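Local coordinates for protein endoglucanase family 5 (Clostridium acetobutylicum ATCC 824, PDB 6PZ7) that probably hydrolyses internal beta-1,4-glucosidic bonds of cellulose and related plant polysaccharides, as a broad-specificity endoglucanase of glycoside hydrolase subfamily GH5_4, at residues D46-E50 with Q91-Y95; V175-R179 with P210-V216; W301-G305 with Y314-R319. All coordinates share one frame; numbering follows the deposited sequence.

Contact 1 of 3, residues D46-E50 with Q91-Y95; sequences DKIKE and QDHMY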
ATOM      1  N   ASP A  46     -15.333  10.385   5.040  1.00 10.14           N
ATOM      2  CA  ASP A  46     -16.667   9.921   5.399  1.00 10.63           C
ATOM      3  C   ASP A  46     -17.332   9.191   4.224  1.00 11.20           C
ATOM      4  O   ASP A  46     -18.063   8.213   4.429  1.00 11.96           O
ATOM      5  CB  ASP A  46     -17.545  11.117   5.821  1.00 11.80           C
ATOM      6  CG  ASP A  46     -17.174  11.733   7.148  1.00 11.78           C
ATOM      7  OD1 ASP A  46     -16.380  11.188   7.943  1.00 12.62           O
ATOM      8  OD2 ASP A  46     -17.726  12.817   7.443  1.00 14.73           O
ATOM      9  N   LYS A  47     -17.125   9.677   3.000  1.00 10.96           N
ATOM     10  CA  LYS A  47     -17.693   8.992   1.833  1.00 11.10           C
ATOM     11  C   LYS A  47     -17.149   7.565   1.728  1.00 11.20           C
ATOM     12  O   LYS A  47     -17.875   6.626   1.384  1.00 10.79           O
ATOM     13  CB  LYS A  47     -17.303   9.772   0.580  1.00 15.19           C
ATOM     14  CG  LYS A  47     -18.128   9.512  -0.647  1.00 19.39           C
ATOM     15  CD  LYS A  47     -19.436  10.289  -0.644  1.00 21.58           C
ATOM     16  CE  LYS A  47     -20.115   9.959  -1.914  1.00 22.16           C
ATOM     17  NZ  LYS A  47     -21.485  10.430  -1.940  1.00 15.81           N
ATOM     18  N   ILE A  48     -15.856   7.398   1.990  1.00  9.60           N
ATOM     19  CA  ILE A  48     -15.227   6.077   1.973  1.00  9.34           C
ATOM     20  C   ILE A  48     -15.869   5.152   2.990  1.00  9.57           C
ATOM     21  O   ILE A  48     -16.226   4.003   2.680  1.00 10.10           O
ATOM     22  CB  ILE A  48     -13.708   6.208   2.229  1.00  9.45           C
ATOM     23  CG1 ILE A  48     -13.041   7.204   1.268  1.00 12.77           C
ATOM     24  CG2 ILE A  48     -13.033   4.845   2.270  1.00  9.64           C
ATOM     25  CD1 ILE A  48     -13.275   6.919  -0.162  1.00 12.64           C
ATOM     26  N   LYS A  49     -16.040   5.639   4.221  1.00  9.62           N
ATOM     27  CA  LYS A  49     -16.666   4.842   5.267  1.00 10.28           C
ATOM     28  C   LYS A  49     -18.093   4.475   4.904  1.00 10.27           C
ATOM     29  O   LYS A  49     -18.512   3.318   5.072  1.00 11.99           O
ATOM     30  CB  LYS A  49     -16.643   5.639   6.567  1.00 11.44           C
ATOM     31  CG  LYS A  49     -17.399   5.031   7.743  1.00 15.85           C
ATOM     32  CD  LYS A  49     -16.771   3.737   8.175  1.00 16.56           C
ATOM     33  CE  LYS A  49     -17.394   3.244   9.502  1.00 23.62           C
ATOM     34  NZ  LYS A  49     -16.484   2.259  10.156  1.00 24.71           N
ATOM     35  N   GLU A  50     -18.854   5.447   4.402  1.00 10.28           N
ATOM     36  CA  GLU A  50     -20.259   5.234   4.072  1.00 11.76           C
ATOM     37  C   GLU A  50     -20.431   4.214   2.952  1.00 11.88           C
ATOM     38  O   GLU A  50     -21.467   3.536   2.894  1.00 13.98           O
ATOM     39  CB  GLU A  50     -20.892   6.569   3.666  1.00 13.02           C
ATOM     40  CG  GLU A  50     -21.095   7.526   4.865  1.00 15.37           C
ATOM     41  CD  GLU A  50     -21.316   9.007   4.489  1.00 21.87           C
ATOM     42  OE1 GLU A  50     -21.398   9.391   3.296  1.00 21.77           O
ATOM     43  OE2 GLU A  50     -21.386   9.833   5.446  1.00 26.27           O
ATOM     44  N   GLN A  91     -10.922   8.428  13.263  1.00  8.05           N
ATOM     45  CA  GLN A  91     -12.175   8.918  13.835  1.00  7.94           C
ATOM     46  C   GLN A  91     -13.404   8.312  13.165  1.00  9.11           C
ATOM     47  O   GLN A  91     -14.496   8.346  13.753  1.00 10.64           O
ATOM     48  CB  GLN A  91     -12.243  10.447  13.707  1.00  9.05           C
ATOM     49  CG  GLN A  91     -11.293  11.158  14.620  1.00  7.72           C
ATOM     50  CD  GLN A  91     -11.132  12.626  14.333  1.00  8.27           C
ATOM     51  OE1 GLN A  91     -11.704  13.162  13.370  1.00  9.95           O
ATOM     52  NE2 GLN A  91     -10.342  13.308  15.143  1.00  8.97           N
ATOM     53  N   ASP A  92     -13.268   7.769  11.971  1.00  8.70           N
ATOM     54  CA  ASP A  92     -14.329   7.046  11.288  1.00  8.98           C
ATOM     55  C   ASP A  92     -14.283   5.549  11.592  1.00  9.49           C
ATOM     56  O   ASP A  92     -14.970   4.766  10.899  1.00 11.19           O
ATOM     57  CB  ASP A  92     -14.334   7.325   9.787  1.00  9.43           C
ATOM     58  CG  ASP A  92     -14.965   8.644   9.441  1.00 11.55           C
ATOM     59  OD1 ASP A  92     -15.454   9.383  10.325  1.00 12.32           O
ATOM     60  OD2 ASP A  92     -14.987   9.007   8.235  1.00 11.83           O
ATOM     61  N   HIS A  93     -13.500   5.119  12.567  1.00  9.39           N
ATOM     62  CA  HIS A  93     -13.453   3.731  13.006  1.00 10.86           C
ATOM     63  C   HIS A  93     -13.078   2.791  11.859  1.00 11.78           C
ATOM     64  O   HIS A  93     -13.641   1.704  11.709  1.00 17.70           O
ATOM     65  CB  HIS A  93     -14.740   3.333  13.728  1.00 13.09           C
ATOM     66  CG  HIS A  93     -14.935   4.077  15.006  1.00 14.29           C
ATOM     67  ND1 HIS A  93     -14.114   3.914  16.098  1.00 20.67           N
ATOM     68  CD2 HIS A  93     -15.827   5.030  15.345  1.00 26.09           C
ATOM     69  CE1 HIS A  93     -14.540   4.696  17.083  1.00 19.82           C
ATOM     70  NE2 HIS A  93     -15.554   5.398  16.637  1.00 23.83           N
ATOM     71  N   MET A  94     -12.131   3.203  11.029  1.00  8.92           N
ATOM     72  CA  MET A  94     -11.498   2.379  10.015  1.00  8.15           C
ATOM     73  C   MET A  94     -10.043   2.131  10.411  1.00  8.04           C
ATOM     74  O   MET A  94      -9.464   2.834  11.249  1.00  8.48           O
ATOM     75  CB  MET A  94     -11.551   3.060   8.655  1.00  8.40           C
ATOM     76  CG  MET A  94     -12.989   3.144   8.131  1.00  9.91           C
ATOM     77  SD  MET A  94     -13.139   3.730   6.413  1.00 10.01           S
ATOM     78  CE  MET A  94     -12.676   5.451   6.614  1.00 10.24           C
ATOM     79  N   TYR A  95      -9.454   1.114   9.792  1.00  7.61           N
ATOM     80  CA  TYR A  95      -8.007   0.941   9.806  1.00  6.71           C
ATOM     81  C   TYR A  95      -7.361   1.978   8.914  1.00  7.22           C
ATOM     82  O   TYR A  95      -7.892   2.305   7.847  1.00  7.60           O
ATOM     83  CB  TYR A  95      -7.615  -0.473   9.306  1.00  8.32           C
ATOM     84  CG  TYR A  95      -7.932  -1.548  10.303  1.00  8.39           C
ATOM     85  CD1 TYR A  95      -9.199  -2.138  10.355  1.00  9.67           C
ATOM     86  CD2 TYR A  95      -6.980  -1.983  11.206  1.00  8.74           C
ATOM     87  CE1 TYR A  95      -9.492  -3.116  11.289  1.00 11.02           C
ATOM     88  CE2 TYR A  95      -7.266  -2.954  12.156  1.00  9.99           C
ATOM     89  CZ  TYR A  95      -8.532  -3.496  12.209  1.00 10.31           C
ATOM     90  OH  TYR A  95      -8.775  -4.457  13.179  1.00 12.01           O
TER
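Lys49, on helix 42-51, reaches over to Asp92, His93 and Met94, the turn that leads from helix 76-91 into strand 95-99. In the (beta/alpha)8 barrel of this glycoside hydrolase, the contact joins two consecutive helices of the outer layer at the end where the chain re-enters the barrel. The lysine can be followed atom by atom. Its CB rests on the end of Met94, 4.0 Å from CE and equally far from SD. With CG anti to the backbone N (chi1 173°) and a bend at chi2, the chain then runs out beside the methionine, the two side chains sliding past each other in opposite directions. CD lies 3.8 Å from Met94 CG and also nears the carbonyl oxygen of Asp92, as CE does. The tip completes the reach: NZ donates to Asp92 O at 3.0 Å, in the carbonyl plane with a C=O...N angle of 159°, and adds a weak bond to His93 O. One ammonium group thus serves two successive carbonyls of the turn, the second only weakly.

Deeper in, Ile48 CG2 meets Met94 SD at 4.3 Å, and the methionine also packs on Ile45 and Val56, so that it lies between the helix and strand 55-58. Toward the surface two acids come together, Asp46 and Asp92, their side chains crossing at about a right angle and their carboxylate planes 33° apart. Lys42, one turn earlier on the same helix, forms salt bridges with both. Asp46 OD1 lies 2.6 Å from Asp92 OD2.

Contact 2 of 3, residues V175-R179 with P210-V216; sequences VNTIR and PNNDKRV
The loop before strand 216-221 of the (beta/alpha)8 barrel folds back here against the C-terminal half of helix 161-180, held by a salt bridge, an amide pair and a small apolar patch. Arg179 and Asp213 approach from opposite directions. The arginine meets the acid side-on: NE donates to the syn lone pair of Asp213 OD2 at 2.9 Å, while NH2 reaches the same oxygen at 3.2 Å. A weak bond from NH2 to Asp213 OD1 adds to this grip. OD2 lies in the guanidinium plane, although the planes of the two groups are turned 41° apart. The bend at chi2 (-108°) swings the arginine head toward the loop, where NH2 also comes within 3.6 Å of Arg215 CB.

Asp213 OD1 is engaged within its own loop, accepting from Arg215 N at 2.8 Å through its anti lone pair. This Asx turn overlaps the type I beta turn from Asp213 to Val216. Farther toward the surface, Asn211 ND2 donates to Asn176 OD1 at 2.8 Å, with the two amide planes 23° apart. A water closes the ring, accepting from Asn176 ND2 and donating to Asn211 OD1. Between the polar groups, Val175 CG2 sits 3.8 Å from Pro210 CG and 4.3 Å from Val216 CG2, beside Ile190 of the preceding barrel strand.

Arg179 NH1 is in turn taken by the carbonyls of Asn185 and Arg188, so the one guanidinium joins two loops to its helix. With its carboxylate bound on both oxygens, the rotation of Asp213 is probably restrained, and the acid probably stays ionised, its charge balanced by the arginine.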
ATOM      1  N   VAL A 175      11.331  -2.202  11.225  1.00  7.35           N
ATOM      2  CA  VAL A 175      10.581  -2.873  12.288  1.00  8.80           C
ATOM      3  C   VAL A 175      11.249  -2.652  13.637  1.00  7.98           C
ATOM      4  O   VAL A 175      10.588  -2.328  14.633  1.00  8.90           O
ATOM      5  CB  VAL A 175      10.399  -4.377  11.990  1.00  8.15           C
ATOM      6  CG1 VAL A 175       9.930  -5.115  13.224  1.00  9.45           C
ATOM      7  CG2 VAL A 175       9.412  -4.574  10.826  1.00  8.71           C
ATOM      8  N   ASN A 176      12.576  -2.844  13.713  1.00  8.93           N
ATOM      9  CA  ASN A 176      13.251  -2.664  14.994  1.00  9.76           C
ATOM     10  C   ASN A 176      13.120  -1.221  15.490  1.00  9.12           C
ATOM     11  O   ASN A 176      12.933  -0.968  16.685  1.00  9.50           O
ATOM     12  CB  ASN A 176      14.728  -3.038  14.882  1.00 10.58           C
ATOM     13  CG  ASN A 176      14.974  -4.545  14.907  1.00 10.98           C
ATOM     14  OD1 ASN A 176      14.147  -5.310  15.353  1.00 13.28           O
ATOM     15  ND2 ASN A 176      16.144  -4.947  14.434  1.00 13.71           N
ATOM     16  N   THR A 177      13.256  -0.258  14.584  1.00  8.53           N
ATOM     17  CA  THR A 177      13.136   1.153  14.959  1.00  9.29           C
ATOM     18  C   THR A 177      11.738   1.462  15.477  1.00  8.80           C
ATOM     19  O   THR A 177      11.574   2.120  16.507  1.00  9.70           O
ATOM     20  CB  THR A 177      13.464   2.038  13.768  1.00 10.02           C
ATOM     21  OG1 THR A 177      14.813   1.815  13.342  1.00 11.20           O
ATOM     22  CG2 THR A 177      13.291   3.507  14.054  1.00 11.62           C
ATOM     23  N   ILE A 178      10.709   0.986  14.778  1.00  8.21           N
ATOM     24  CA  ILE A 178       9.337   1.165  15.243  1.00  8.78           C
ATOM     25  C   ILE A 178       9.191   0.595  16.640  1.00  8.56           C
ATOM     26  O   ILE A 178       8.665   1.248  17.564  1.00  9.49           O
ATOM     27  CB  ILE A 178       8.362   0.512  14.242  1.00  8.36           C
ATOM     28  CG1 ILE A 178       8.299   1.323  12.939  1.00  7.85           C
ATOM     29  CG2 ILE A 178       6.989   0.348  14.888  1.00  8.60           C
ATOM     30  CD1 ILE A 178       7.792   0.559  11.751  1.00  8.40           C
ATOM     31  N   ARG A 179       9.551  -0.669  16.811  1.00  9.53           N
ATOM     32  CA  ARG A 179       9.301  -1.329  18.093  1.00 10.31           C
ATOM     33  C   ARG A 179      10.073  -0.669  19.234  1.00 11.34           C
ATOM     34  O   ARG A 179       9.572  -0.617  20.364  1.00 12.53           O
ATOM     35  CB  ARG A 179       9.644  -2.808  17.985  1.00 12.75           C
ATOM     36  CG  ARG A 179       8.788  -3.585  16.965  1.00 13.43           C
ATOM     37  CD  ARG A 179       7.809  -4.518  17.618  1.00 10.62           C
ATOM     38  NE  ARG A 179       7.055  -5.297  16.658  1.00 11.50           N
ATOM     39  CZ  ARG A 179       5.845  -4.979  16.181  1.00  9.06           C
ATOM     40  NH1 ARG A 179       5.239  -3.864  16.573  1.00 10.00           N
ATOM     41  NH2 ARG A 179       5.248  -5.750  15.291  1.00 10.16           N
ATOM     42  N   PRO A 210      11.063  -9.773   9.285  1.00  9.45           N
ATOM     43  CA  PRO A 210      11.954  -9.284  10.352  1.00 11.09           C
ATOM     44  C   PRO A 210      11.702  -9.962  11.683  1.00 11.24           C
ATOM     45  O   PRO A 210      10.564  -9.960  12.197  1.00 11.23           O
ATOM     46  CB  PRO A 210      11.627  -7.780  10.425  1.00 12.07           C
ATOM     47  CG  PRO A 210      11.215  -7.422   9.029  1.00 10.61           C
ATOM     48  CD  PRO A 210      10.435  -8.654   8.543  1.00  9.83           C
ATOM     49  N   ASN A 211      12.750 -10.576  12.248  1.00 11.50           N
ATOM     50  CA  ASN A 211      12.699 -11.216  13.563  1.00 11.90           C
ATOM     51  C   ASN A 211      11.660 -12.325  13.660  1.00 12.22           C
ATOM     52  O   ASN A 211      11.294 -12.745  14.757  1.00 12.69           O
ATOM     53  CB  ASN A 211      12.452 -10.194  14.683  1.00 12.30           C
ATOM     54  CG  ASN A 211      13.479  -9.109  14.709  1.00 12.12           C
ATOM     55  OD1 ASN A 211      14.684  -9.378  14.650  1.00 14.92           O
ATOM     56  ND2 ASN A 211      13.043  -7.854  14.798  1.00 12.20           N
ATOM     57  N   ASN A 212      11.139 -12.809  12.522  1.00 11.98           N
ATOM     58  CA  ASN A 212       9.993 -13.728  12.545  1.00 12.41           C
ATOM     59  C   ASN A 212       8.888 -13.170  13.452  1.00 12.16           C
ATOM     60  O   ASN A 212       8.215 -13.904  14.160  1.00 13.49           O
ATOM     61  CB  ASN A 212      10.416 -15.151  12.966  1.00 14.17           C
ATOM     62  CG  ASN A 212       9.459 -16.216  12.461  1.00 16.18           C
ATOM     63  OD1 ASN A 212       8.510 -15.937  11.737  1.00 16.17           O
ATOM     64  ND2 ASN A 212       9.726 -17.476  12.821  1.00 20.11           N
ATOM     65  N   ASP A 213       8.672 -11.855  13.359  1.00 12.44           N
ATOM     66  CA  ASP A 213       7.693 -11.145  14.190  1.00 11.49           C
ATOM     67  C   ASP A 213       6.283 -11.566  13.801  1.00 11.51           C
ATOM     68  O   ASP A 213       5.872 -11.446  12.645  1.00 11.90           O
ATOM     69  CB  ASP A 213       7.948  -9.664  13.944  1.00 11.70           C
ATOM     70  CG  ASP A 213       7.142  -8.712  14.822  1.00 12.19           C
ATOM     71  OD1 ASP A 213       5.939  -8.942  15.050  1.00 13.47           O
ATOM     72  OD2 ASP A 213       7.748  -7.726  15.272  1.00 15.57           O
ATOM     73  N   LYS A 214       5.517 -12.035  14.801  1.00 12.29           N
ATOM     74  CA  LYS A 214       4.176 -12.554  14.550  1.00 13.12           C
ATOM     75  C   LYS A 214       3.167 -11.477  14.174  1.00 10.78           C
ATOM     76  O   LYS A 214       2.055 -11.812  13.757  1.00 13.31           O
ATOM     77  CB  LYS A 214       3.648 -13.337  15.762  1.00 14.44           C
ATOM     78  CG  LYS A 214       3.355 -12.463  16.977  1.00 15.84           C
ATOM     79  CD  LYS A 214       2.855 -13.293  18.176  1.00 20.35           C
ATOM     80  CE  LYS A 214       2.601 -12.412  19.382  1.00 20.03           C
ATOM     81  NZ  LYS A 214       2.232 -13.215  20.603  1.00 24.17           N
ATOM     82  N   ARG A 215       3.534 -10.214  14.328  1.00  9.11           N
ATOM     83  CA  ARG A 215       2.656  -9.101  14.011  1.00  8.47           C
ATOM     84  C   ARG A 215       3.041  -8.400  12.718  1.00  8.98           C
ATOM     85  O   ARG A 215       2.626  -7.255  12.483  1.00  9.98           O
ATOM     86  CB  ARG A 215       2.598  -8.142  15.194  1.00  9.65           C
ATOM     87  CG  ARG A 215       1.899  -8.762  16.400  1.00 11.46           C
ATOM     88  CD  ARG A 215       1.475  -7.716  17.391  1.00 15.60           C
ATOM     89  NE  ARG A 215       0.802  -8.280  18.566  1.00 20.99           N
ATOM     90  CZ  ARG A 215       1.432  -8.711  19.639  1.00 26.03           C
ATOM     91  NH1 ARG A 215       2.755  -8.666  19.711  1.00 23.91           N
ATOM     92  NH2 ARG A 215       0.723  -9.195  20.657  1.00 25.26           N
ATOM     93  N   VAL A 216       3.825  -9.059  11.872  1.00  8.06           N
ATOM     94  CA  VAL A 216       4.179  -8.556  10.551  1.00  7.45           C
ATOM     95  C   VAL A 216       3.335  -9.216   9.476  1.00  8.14           C
ATOM     96  O   VAL A 216       3.136 -10.444   9.492  1.00 10.06           O
ATOM     97  CB  VAL A 216       5.689  -8.704  10.283  1.00  8.79           C
ATOM     98  CG1 VAL A 216       6.014  -8.445   8.791  1.00  8.90           C
ATOM     99  CG2 VAL A 216       6.478  -7.753  11.158  1.00 10.09           C
TER
HETATM  100  O   HOH W   1      16.732  -7.767  15.074  1.00 16.10           O

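Contact 3 of 3, residues W301-G305 with Y314-R319; sequences WWDNG and YGILDR
Trp301, on the last strand of the (beta/alpha)8 barrel, and Asp303 just along the chain receive the returning chain from Tyr314, which enters the short hairpin of 317-318 and 323-324 at Leu317. The tight part lies around Trp301. Its NE1 donates to Tyr314 O at 3.1 Å, almost straight into the carbonyl, while Ile316 CD1 rests over the five-membered ring in a CH-pi contact, 3.9 Å from its centroid. Leu329 and Ile333 of helix 327-334 complete this packing. On the other side of the strand, the edge of Trp302 is directed at the face of Tyr314, the planes 78° apart in an offset edge-to-face pair.

Asp303 stands between the two regimes. Its CG, anti to the backbone N (chi1 -174°), carries OD2 to two successive amides: Ile316 N at 2.9 Å, from above the carboxylate plane, and Leu317 N at 3.2 Å, on the syn lone pair. Trp20 NE1 gives OD2 a further bond.

Toward partly exposed Gly305 the direct contact is looser and helped by water. OD1 accepts from Gly305 N in an Asx turn, and its salt bridge to Arg319 NH2 is long, at 3.8 Å; Arg319 also bonds Thr25 OG1 through NH1 and Gly23 O through NH2. One water links the two sides, donating to Asp303 OD1 and Leu317 O and accepting from Arg319 NE at 2.8 Å.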
ATOM      1  N   TRP A 301      -7.915  -0.783  -3.047  1.00  6.29           N
ATOM      2  CA  TRP A 301      -7.984  -0.167  -4.373  1.00  5.68           C
ATOM      3  C   TRP A 301      -7.110   1.070  -4.466  1.00  6.04           C
ATOM      4  O   TRP A 301      -7.129   1.908  -3.559  1.00  6.52           O
ATOM      5  CB  TRP A 301      -9.448   0.233  -4.659  1.00  6.56           C
ATOM      6  CG  TRP A 301      -9.637   0.821  -6.041  1.00  6.10           C
ATOM      7  CD1 TRP A 301      -9.490   2.112  -6.396  1.00  6.79           C
ATOM      8  CD2 TRP A 301      -9.979   0.113  -7.233  1.00  6.25           C
ATOM      9  NE1 TRP A 301      -9.695   2.268  -7.741  1.00  7.68           N
ATOM     10  CE2 TRP A 301     -10.017   1.052  -8.270  1.00  6.43           C
ATOM     11  CE3 TRP A 301     -10.291  -1.226  -7.529  1.00  6.51           C
ATOM     12  CZ2 TRP A 301     -10.355   0.701  -9.566  1.00  7.95           C
ATOM     13  CZ3 TRP A 301     -10.643  -1.559  -8.809  1.00  7.37           C
ATOM     14  CH2 TRP A 301     -10.655  -0.603  -9.809  1.00  7.77           C
ATOM     15  N   TRP A 302      -6.346   1.202  -5.543  1.00  5.61           N
ATOM     16  CA  TRP A 302      -5.565   2.411  -5.805  1.00  5.66           C
ATOM     17  C   TRP A 302      -6.427   3.485  -6.478  1.00  6.40           C
ATOM     18  O   TRP A 302      -6.857   3.326  -7.610  1.00  7.33           O
ATOM     19  CB  TRP A 302      -4.360   2.099  -6.695  1.00  6.62           C
ATOM     20  CG  TRP A 302      -3.515   3.325  -6.958  1.00  6.86           C
ATOM     21  CD1 TRP A 302      -3.463   4.044  -8.123  1.00  7.58           C
ATOM     22  CD2 TRP A 302      -2.695   4.009  -6.015  1.00  6.81           C
ATOM     23  NE1 TRP A 302      -2.647   5.133  -7.954  1.00  8.32           N
ATOM     24  CE2 TRP A 302      -2.162   5.140  -6.673  1.00  7.26           C
ATOM     25  CE3 TRP A 302      -2.363   3.791  -4.679  1.00  6.17           C
ATOM     26  CZ2 TRP A 302      -1.283   6.033  -6.040  1.00  7.27           C
ATOM     27  CZ3 TRP A 302      -1.482   4.680  -4.051  1.00  7.01           C
ATOM     28  CH2 TRP A 302      -0.955   5.778  -4.746  1.00  7.54           C
ATOM     29  N   ASP A 303      -6.650   4.592  -5.782  1.00  6.40           N
ATOM     30  CA  ASP A 303      -7.437   5.724  -6.261  1.00  6.71           C
ATOM     31  C   ASP A 303      -6.514   6.938  -6.264  1.00  6.52           C
ATOM     32  O   ASP A 303      -6.118   7.440  -5.209  1.00  8.45           O
ATOM     33  CB  ASP A 303      -8.693   5.955  -5.411  1.00  7.30           C
ATOM     34  CG  ASP A 303      -9.579   7.015  -5.984  1.00  7.23           C
ATOM     35  OD1 ASP A 303      -9.035   8.045  -6.427  1.00  9.18           O
ATOM     36  OD2 ASP A 303     -10.811   6.821  -5.997  1.00  8.22           O
ATOM     37  N   ASN A 304      -6.187   7.456  -7.436  1.00  6.34           N
ATOM     38  CA  ASN A 304      -5.321   8.633  -7.573  1.00  7.04           C
ATOM     39  C   ASN A 304      -6.078   9.902  -7.914  1.00  8.01           C
ATOM     40  O   ASN A 304      -5.459  10.925  -8.213  1.00  8.54           O
ATOM     41  CB  ASN A 304      -4.171   8.360  -8.537  1.00  8.07           C
ATOM     42  CG  ASN A 304      -4.633   8.049  -9.946  1.00  7.83           C
ATOM     43  OD1 ASN A 304      -5.833   8.027 -10.252  1.00  8.62           O
ATOM     44  ND2 ASN A 304      -3.669   7.768 -10.794  1.00  8.85           N
ATOM     45  N   GLY A 305      -7.403   9.868  -7.900  1.00  7.79           N
ATOM     46  CA  GLY A 305      -8.177  11.069  -8.171  1.00  9.14           C
ATOM     47  C   GLY A 305      -8.346  11.385  -9.638  1.00 10.23           C
ATOM     48  O   GLY A 305      -8.839  12.484  -9.971  1.00 14.97           O
ATOM     49  N   TYR A 314      -7.100   5.842 -12.439  1.00  7.79           N
ATOM     50  CA  TYR A 314      -7.560   4.850 -11.478  1.00  7.44           C
ATOM     51  C   TYR A 314      -8.626   5.373 -10.518  1.00  8.21           C
ATOM     52  O   TYR A 314      -9.166   4.582  -9.704  1.00  8.56           O
ATOM     53  CB  TYR A 314      -6.356   4.342 -10.631  1.00  7.74           C
ATOM     54  CG  TYR A 314      -5.360   3.514 -11.390  1.00  7.02           C
ATOM     55  CD1 TYR A 314      -5.589   2.174 -11.600  1.00  8.42           C
ATOM     56  CD2 TYR A 314      -4.168   4.060 -11.846  1.00  7.92           C
ATOM     57  CE1 TYR A 314      -4.679   1.395 -12.280  1.00  9.25           C
ATOM     58  CE2 TYR A 314      -3.225   3.274 -12.502  1.00  9.30           C
ATOM     59  CZ  TYR A 314      -3.517   1.952 -12.722  1.00  8.90           C
ATOM     60  OH  TYR A 314      -2.624   1.107 -13.393  1.00 11.48           O
ATOM     61  N   GLY A 315      -8.936   6.661 -10.552  1.00  8.46           N
ATOM     62  CA  GLY A 315      -9.854   7.231  -9.580  1.00  8.41           C
ATOM     63  C   GLY A 315     -11.268   6.728  -9.752  1.00  8.21           C
ATOM     64  O   GLY A 315     -11.780   6.641 -10.864  1.00  9.15           O
ATOM     65  N   ILE A 316     -11.939   6.493  -8.634  1.00  7.45           N
ATOM     66  CA  ILE A 316     -13.335   6.087  -8.637  1.00  8.16           C
ATOM     67  C   ILE A 316     -14.225   7.030  -7.836  1.00  8.47           C
ATOM     68  O   ILE A 316     -15.449   7.026  -8.054  1.00  8.53           O
ATOM     69  CB  ILE A 316     -13.520   4.598  -8.215  1.00  8.75           C
ATOM     70  CG1 ILE A 316     -12.984   4.346  -6.819  1.00  9.00           C
ATOM     71  CG2 ILE A 316     -12.814   3.692  -9.244  1.00 10.24           C
ATOM     72  CD1 ILE A 316     -13.182   2.901  -6.297  1.00 10.12           C
ATOM     73  N   LEU A 317     -13.654   7.835  -6.934  1.00  7.90           N
ATOM     74  CA  LEU A 317     -14.352   8.904  -6.224  1.00  8.50           C
ATOM     75  C   LEU A 317     -13.979  10.240  -6.863  1.00  8.58           C
ATOM     76  O   LEU A 317     -12.780  10.504  -7.081  1.00  9.21           O
ATOM     77  CB  LEU A 317     -13.930   8.913  -4.757  1.00  9.30           C
ATOM     78  CG  LEU A 317     -14.519  10.021  -3.881  1.00  9.51           C
ATOM     79  CD1 LEU A 317     -16.012   9.909  -3.770  1.00 11.21           C
ATOM     80  CD2 LEU A 317     -13.890  10.009  -2.509  1.00 11.30           C
ATOM     81  N   ASP A 318     -14.957  11.086  -7.157  1.00  9.20           N
ATOM     82  CA  ASP A 318     -14.689  12.478  -7.494  1.00 10.16           C
ATOM     83  C   ASP A 318     -14.667  13.209  -6.158  1.00  9.75           C
ATOM     84  O   ASP A 318     -15.715  13.412  -5.523  1.00 10.84           O
ATOM     85  CB  ASP A 318     -15.754  13.037  -8.441  1.00 11.70           C
ATOM     86  CG  ASP A 318     -15.520  14.501  -8.793  1.00 13.72           C
ATOM     87  OD1 ASP A 318     -14.885  15.257  -8.026  1.00 14.71           O
ATOM     88  OD2 ASP A 318     -16.081  14.952  -9.837  1.00 16.13           O
ATOM     89  N   ARG A 319     -13.459  13.577  -5.712  1.00  8.68           N
ATOM     90  CA  ARG A 319     -13.301  14.164  -4.391  1.00  9.29           C
ATOM     91  C   ARG A 319     -13.849  15.579  -4.332  1.00 11.69           C
ATOM     92  O   ARG A 319     -14.216  16.049  -3.247  1.00 13.47           O
ATOM     93  CB  ARG A 319     -11.835  14.210  -4.022  1.00  9.55           C
ATOM     94  CG  ARG A 319     -11.196  12.843  -3.958  1.00  8.26           C
ATOM     95  CD  ARG A 319      -9.745  12.919  -3.584  1.00  8.34           C
ATOM     96  NE  ARG A 319      -9.041  11.689  -3.900  1.00  8.45           N
ATOM     97  CZ  ARG A 319      -7.738  11.525  -3.736  1.00  6.50           C
ATOM     98  NH1 ARG A 319      -7.017  12.471  -3.156  1.00  7.86           N
ATOM     99  NH2 ARG A 319      -7.164  10.414  -4.168  1.00  8.17           N
TER
HETATM  100  O   HOH W   2     -10.453  10.149  -5.718  1.00 10.52           O

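How the contacts relate
From the N terminus, contact 1 comes first, closing the loop of 40 residues that holds strand 55-58 and helix 76-91. Contact 2 follows, spanning strand 190-193 and helix 201-206, and contact 3 closes a short loop of eight residues after the last barrel strand. The three lie in series, neither nesting nor crossing. Contacts 1 and 2 each tie a helix of the outer layer to the turn before a later barrel strand; contact 3 fastens the chain leading to the hairpin and helix 327-334 onto the last barrel strand. Contacts 1 and 3 touch where Leu317 packs on Lys47 and Ile48, whereas contact 2 sits across the chain's centre from contact 3, their centres about 32 Å apart.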